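Local coordinates for septation protein imp2 (Schizosaccharomyces pombe, PDB 5C1F), which binds membrane phospholipids through its F-BAR domain, links cytoskeletal proteins to the membrane, and is required for septation and involved in medial ring disassembly, at the interface of chains A and B. Coordinates in Å, arbitrary orientation; residue numbers count along the deposited sequence, not the author numbering. Chains: chain A/B, Septation protein imp2.

Contact 1 and contact 2 belong to one two-fold symmetric interface of the F-BAR dimer, and the centres of their C-alpha atoms lie about 37 Å apart. They share no residue. In contact 1 the construct's C-terminal segment in chain A, including strand 272-274, lies on the N-terminal segment and helix 162-253 of chain B; in contact 2 the end of helix 18-59, the loop after it and helix 69-155 of chain A receive helix 18-58 of chain B. Since each has a twin with the chains exchanged, helical core and C-terminal segment both join the subunits, which should help fix the shape of the elongated dimer.

Contact 1: the interface of chains A and B. Residues chain A 271-274, 297, 299; chain B 9-10, 13, 201.
A:Ile273 packs over the indole of B:Trp13 in a segment-to-core interface of the F-BAR dimer, where the extended C-terminal segment of this construct, the F-BAR part of imp2, straps onto the other subunit. CG1 of A:Ile273 stands 3.8 Å above the centre of the indole plane of B:Trp13, a CH-pi contact, with the two side chains pointing the same way. The CG2 branch, anti to its own backbone N, turns instead to B:Thr201, 4.0 Å from that residue's methyl CG2. On the benzo ring, on the NE1 side, CZ2 of B:Trp13 meets CE2 of A:Phe299 at 3.8 Å, the side chains crossing at about a right angle. The indole's rotation is steadied within its own chain by B:Trp13 NE1, which donates to B:Ser9 O at 3.0 Å from above the carbonyl plane. Replacing B:Trp13 by an alanine would probably open a gap beneath A:Ile273 and leave the ring of A:Phe299 without its indole neighbour. Polar pairing comes from B:Asn10, whose amide reads the backbone of A:Phe299 twice. OD1 accepts the backbone N-H of A:Phe299 in its carbonyl plane, on a lone pair, 2.9 Å from N (163° at H). Its ND2 donates to A:Phe299 O at 3.0 Å, that oxygen lying nearly in the amide plane. In the fold, strand 272-274 and the segment around A:Phe299 of chain A lie against short helix 8-11, the loop at B:Trp13 and long helix 162-253 of chain B.

Contact 2: the interface of chains A and B. Residues chain A 58, 61, 63, 75, 78-79, 82; chain B 36-37, 40-41.
B:Phe40 inserts its ring among A:Leu58, A:Phe63 and A:Met78, making this an apolar patch of the F-BAR dimer core where a helix packs against helices and a connecting loop of the partner. Its CG lies anti to the backbone N (chi1 -177°), which carries the ring away from helix 18-58 into chain A. One face receives A:Leu58, whose CD1 methyl sits 3.5 Å above the ring plane of B:Phe40, offset toward the rim, in a CH-pi contact. The ring of A:Phe63 comes crosswise, its tip CZ 3.8 Å from CD2 of B:Phe40. A:Met78 approaches tip to tip; bends at chi2 and chi3 bring its thioether SD to 3.6 Å from CE1 of B:Phe40, while its methyl CE points at the phenol end of B:Tyr41.

Further packing involves A:Phe63. CE2 of its ring touches CD2 of B:Leu37 at 3.6 Å. A:Val75 CG1 stands 4.1 Å above the ring centre, so that this face is covered from within chain A while the rim meets chain B. B:Glu36 slides past A:Phe63 in the opposite direction, its carboxylate oxygen OE1 coming to the CD2 side of the ring and its carboxylate plane turned 60° from it.

Across the interface the contact is apolar, and the polar pairing stays within chain A: the hydroxyl OG1 of A:Thr61 donates to A:Leu58 O at 2.6 Å, tying the turn to the helix end. A:Leu58 O also lies 3.5 Å from CE2 of B:Phe40, and the hydroxyl is likely to supply it with a polar partner beside the apolar ring.

In the fold, the patch lies where helix 18-59 of chain A ends and its loop leads to helix 69-155, with helix 18-58 of chain B packed against both.

Contact 1: the interface of chains A and B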
# COMPACT_ATOMS: atom_id res chain seq x y z
N THR A 271 21.75 -34.26 -31.61
CA THR A 271 22.98 -34.68 -30.95
C THR A 271 24.01 -35.14 -31.97
O THR A 271 25.11 -35.57 -31.61
CB THR A 271 22.73 -35.81 -29.94
OG1 THR A 271 22.21 -36.96 -30.62
CG2 THR A 271 21.73 -35.37 -28.87
N GLY A 272 23.65 -35.06 -33.24
CA GLY A 272 24.51 -35.53 -34.30
C GLY A 272 25.18 -34.42 -35.08
O GLY A 272 24.51 -33.55 -35.65
N ILE A 273 26.51 -34.44 -35.10
CA ILE A 273 27.29 -33.47 -35.84
C ILE A 273 27.32 -33.82 -37.32
O ILE A 273 27.75 -34.92 -37.69
CB ILE A 273 28.74 -33.38 -35.32
CG1 ILE A 273 28.76 -33.25 -33.79
CG2 ILE A 273 29.48 -32.22 -35.97
CD1 ILE A 273 30.15 -33.25 -33.20
N PRO A 274 26.86 -32.90 -38.18
CA PRO A 274 26.91 -33.12 -39.63
C PRO A 274 28.35 -33.23 -40.14
O PRO A 274 29.19 -32.40 -39.80
CB PRO A 274 26.21 -31.88 -40.20
CG PRO A 274 26.25 -30.87 -39.11
CD PRO A 274 26.20 -31.63 -37.83
N ALA A 297 27.81 -36.25 -31.04
CA ALA A 297 28.63 -35.35 -30.24
C ALA A 297 28.99 -36.00 -28.90
O ALA A 297 28.18 -36.71 -28.31
CB ALA A 297 27.91 -34.03 -30.01
N PHE A 299 31.44 -34.26 -26.39
CA PHE A 299 32.36 -33.33 -25.74
C PHE A 299 32.18 -33.32 -24.22
O PHE A 299 31.16 -33.75 -23.70
CB PHE A 299 32.17 -31.92 -26.28
CG PHE A 299 32.25 -31.83 -27.78
CD1 PHE A 299 33.48 -31.91 -28.42
CD2 PHE A 299 31.11 -31.65 -28.53
CE1 PHE A 299 33.56 -31.82 -29.80
CE2 PHE A 299 31.18 -31.57 -29.91
CZ PHE A 299 32.41 -31.65 -30.55
N SER B 9 26.79 -27.94 -25.95
CA SER B 9 27.78 -28.37 -26.93
C SER B 9 27.47 -29.73 -27.54
O SER B 9 28.01 -30.09 -28.59
CB SER B 9 29.17 -28.39 -26.29
OG SER B 9 29.22 -29.33 -25.23
N ASN B 10 26.61 -30.50 -26.89
CA ASN B 10 26.30 -31.85 -27.37
C ASN B 10 24.88 -32.00 -27.89
O ASN B 10 24.50 -33.06 -28.37
CB ASN B 10 26.54 -32.87 -26.25
CG ASN B 10 28.01 -33.14 -26.00
OD1 ASN B 10 28.82 -33.11 -26.92
ND2 ASN B 10 28.36 -33.41 -24.75
N TRP B 13 22.95 -29.25 -32.48
CA TRP B 13 23.45 -29.40 -33.83
C TRP B 13 22.28 -29.47 -34.81
O TRP B 13 21.46 -28.55 -34.86
CB TRP B 13 24.34 -30.64 -33.93
CG TRP B 13 25.52 -30.55 -33.02
CD1 TRP B 13 25.63 -31.05 -31.75
CD2 TRP B 13 26.77 -29.89 -33.29
NE1 TRP B 13 26.86 -30.75 -31.23
CE2 TRP B 13 27.58 -30.05 -32.15
CE3 TRP B 13 27.28 -29.20 -34.40
CZ2 TRP B 13 28.88 -29.53 -32.08
CZ3 TRP B 13 28.56 -28.69 -34.33
CH2 TRP B 13 29.35 -28.85 -33.18
N THR B 201 32.92 -27.04 -36.31
CA THR B 201 32.59 -27.95 -35.23
C THR B 201 33.27 -27.54 -33.92
O THR B 201 32.63 -27.46 -32.87
CB THR B 201 33.00 -29.40 -35.56
OG1 THR B 201 32.36 -29.81 -36.78
CG2 THR B 201 32.62 -30.34 -34.44

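Contact 2: the interface of chains A and B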
# COMPACT_ATOMS: atom_id res chain seq x y z
N LEU A 58 -2.05 -5.42 -11.08
CA LEU A 58 -0.69 -5.83 -11.43
C LEU A 58 -0.56 -7.34 -11.47
O LEU A 58 0.18 -7.89 -12.29
CB LEU A 58 0.30 -5.23 -10.43
CG LEU A 58 1.76 -5.71 -10.54
CD1 LEU A 58 2.34 -5.35 -11.90
CD2 LEU A 58 2.60 -5.12 -9.42
N THR A 61 -1.26 -9.43 -14.62
CA THR A 61 -0.31 -9.34 -15.71
C THR A 61 -0.08 -10.72 -16.31
O THR A 61 0.16 -11.69 -15.60
CB THR A 61 1.04 -8.76 -15.26
OG1 THR A 61 0.84 -7.42 -14.78
CG2 THR A 61 2.04 -8.73 -16.41
N PHE A 63 2.27 -13.01 -18.61
CA PHE A 63 3.61 -13.14 -19.16
C PHE A 63 3.59 -14.06 -20.37
O PHE A 63 2.66 -14.84 -20.55
CB PHE A 63 4.57 -13.68 -18.10
CG PHE A 63 4.94 -12.69 -17.04
CD1 PHE A 63 4.16 -12.54 -15.91
CD2 PHE A 63 6.08 -11.91 -17.17
CE1 PHE A 63 4.51 -11.63 -14.93
CE2 PHE A 63 6.43 -10.99 -16.20
CZ PHE A 63 5.64 -10.85 -15.07
N VAL A 75 8.18 -17.36 -11.15
CA VAL A 75 7.51 -16.14 -11.58
C VAL A 75 6.01 -16.27 -11.35
O VAL A 75 5.34 -15.31 -10.95
CB VAL A 75 7.80 -15.83 -13.06
CG1 VAL A 75 7.07 -14.58 -13.49
CG2 VAL A 75 9.30 -15.67 -13.28
N MET A 78 5.45 -16.09 -7.63
CA MET A 78 5.64 -14.69 -7.24
C MET A 78 4.41 -13.86 -7.58
O MET A 78 3.98 -13.02 -6.79
CB MET A 78 6.89 -14.12 -7.93
CG MET A 78 7.30 -12.75 -7.44
SD MET A 78 6.59 -11.43 -8.43
CE MET A 78 7.37 -11.75 -10.01
N LYS A 79 3.84 -14.09 -8.76
CA LYS A 79 2.67 -13.35 -9.20
C LYS A 79 1.44 -13.74 -8.38
O LYS A 79 0.61 -12.90 -8.06
CB LYS A 79 2.41 -13.59 -10.69
CG LYS A 79 1.68 -12.45 -11.36
CD LYS A 79 1.83 -12.51 -12.88
CE LYS A 79 1.31 -13.83 -13.42
NZ LYS A 79 -0.15 -13.94 -13.14
N VAL A 82 1.95 -12.06 -4.96
CA VAL A 82 1.66 -10.63 -5.05
C VAL A 82 0.14 -10.45 -5.05
O VAL A 82 -0.38 -9.49 -4.46
CB VAL A 82 2.30 -10.00 -6.31
CG1 VAL A 82 1.68 -8.64 -6.62
CG2 VAL A 82 3.81 -9.87 -6.12
N GLU B 36 9.63 -8.00 -19.79
CA GLU B 36 8.35 -8.29 -19.15
C GLU B 36 8.47 -8.16 -17.63
O GLU B 36 7.63 -7.53 -16.99
CB GLU B 36 7.86 -9.70 -19.51
CG GLU B 36 7.33 -9.81 -20.93
CD GLU B 36 6.62 -11.13 -21.22
OE1 GLU B 36 6.66 -12.04 -20.36
OE2 GLU B 36 6.02 -11.25 -22.30
N LEU B 37 9.52 -8.74 -17.07
CA LEU B 37 9.77 -8.64 -15.64
C LEU B 37 10.08 -7.20 -15.23
O LEU B 37 9.59 -6.72 -14.21
CB LEU B 37 10.91 -9.57 -15.23
CG LEU B 37 10.57 -11.06 -15.33
CD1 LEU B 37 11.80 -11.93 -15.13
CD2 LEU B 37 9.48 -11.42 -14.32
N PHE B 40 6.99 -5.37 -14.97
CA PHE B 40 6.23 -5.81 -13.80
C PHE B 40 6.69 -5.08 -12.54
O PHE B 40 5.87 -4.54 -11.79
CB PHE B 40 6.37 -7.33 -13.61
CG PHE B 40 5.56 -7.87 -12.46
CD1 PHE B 40 6.10 -7.96 -11.19
CD2 PHE B 40 4.25 -8.29 -12.66
CE1 PHE B 40 5.35 -8.45 -10.13
CE2 PHE B 40 3.50 -8.79 -11.60
CZ PHE B 40 4.05 -8.87 -10.34
N TYR B 41 8.00 -5.06 -12.31
CA TYR B 41 8.55 -4.44 -11.11
C TYR B 41 8.52 -2.92 -11.18
O TYR B 41 8.56 -2.25 -10.14
CB TYR B 41 9.98 -4.92 -10.86
CG TYR B 41 10.06 -6.38 -10.50
CD1 TYR B 41 9.50 -6.85 -9.32
CD2 TYR B 41 10.69 -7.29 -11.33
CE1 TYR B 41 9.57 -8.18 -8.98
CE2 TYR B 41 10.76 -8.62 -11.01
CZ TYR B 41 10.20 -9.07 -9.83
OH TYR B 41 10.27 -10.40 -9.50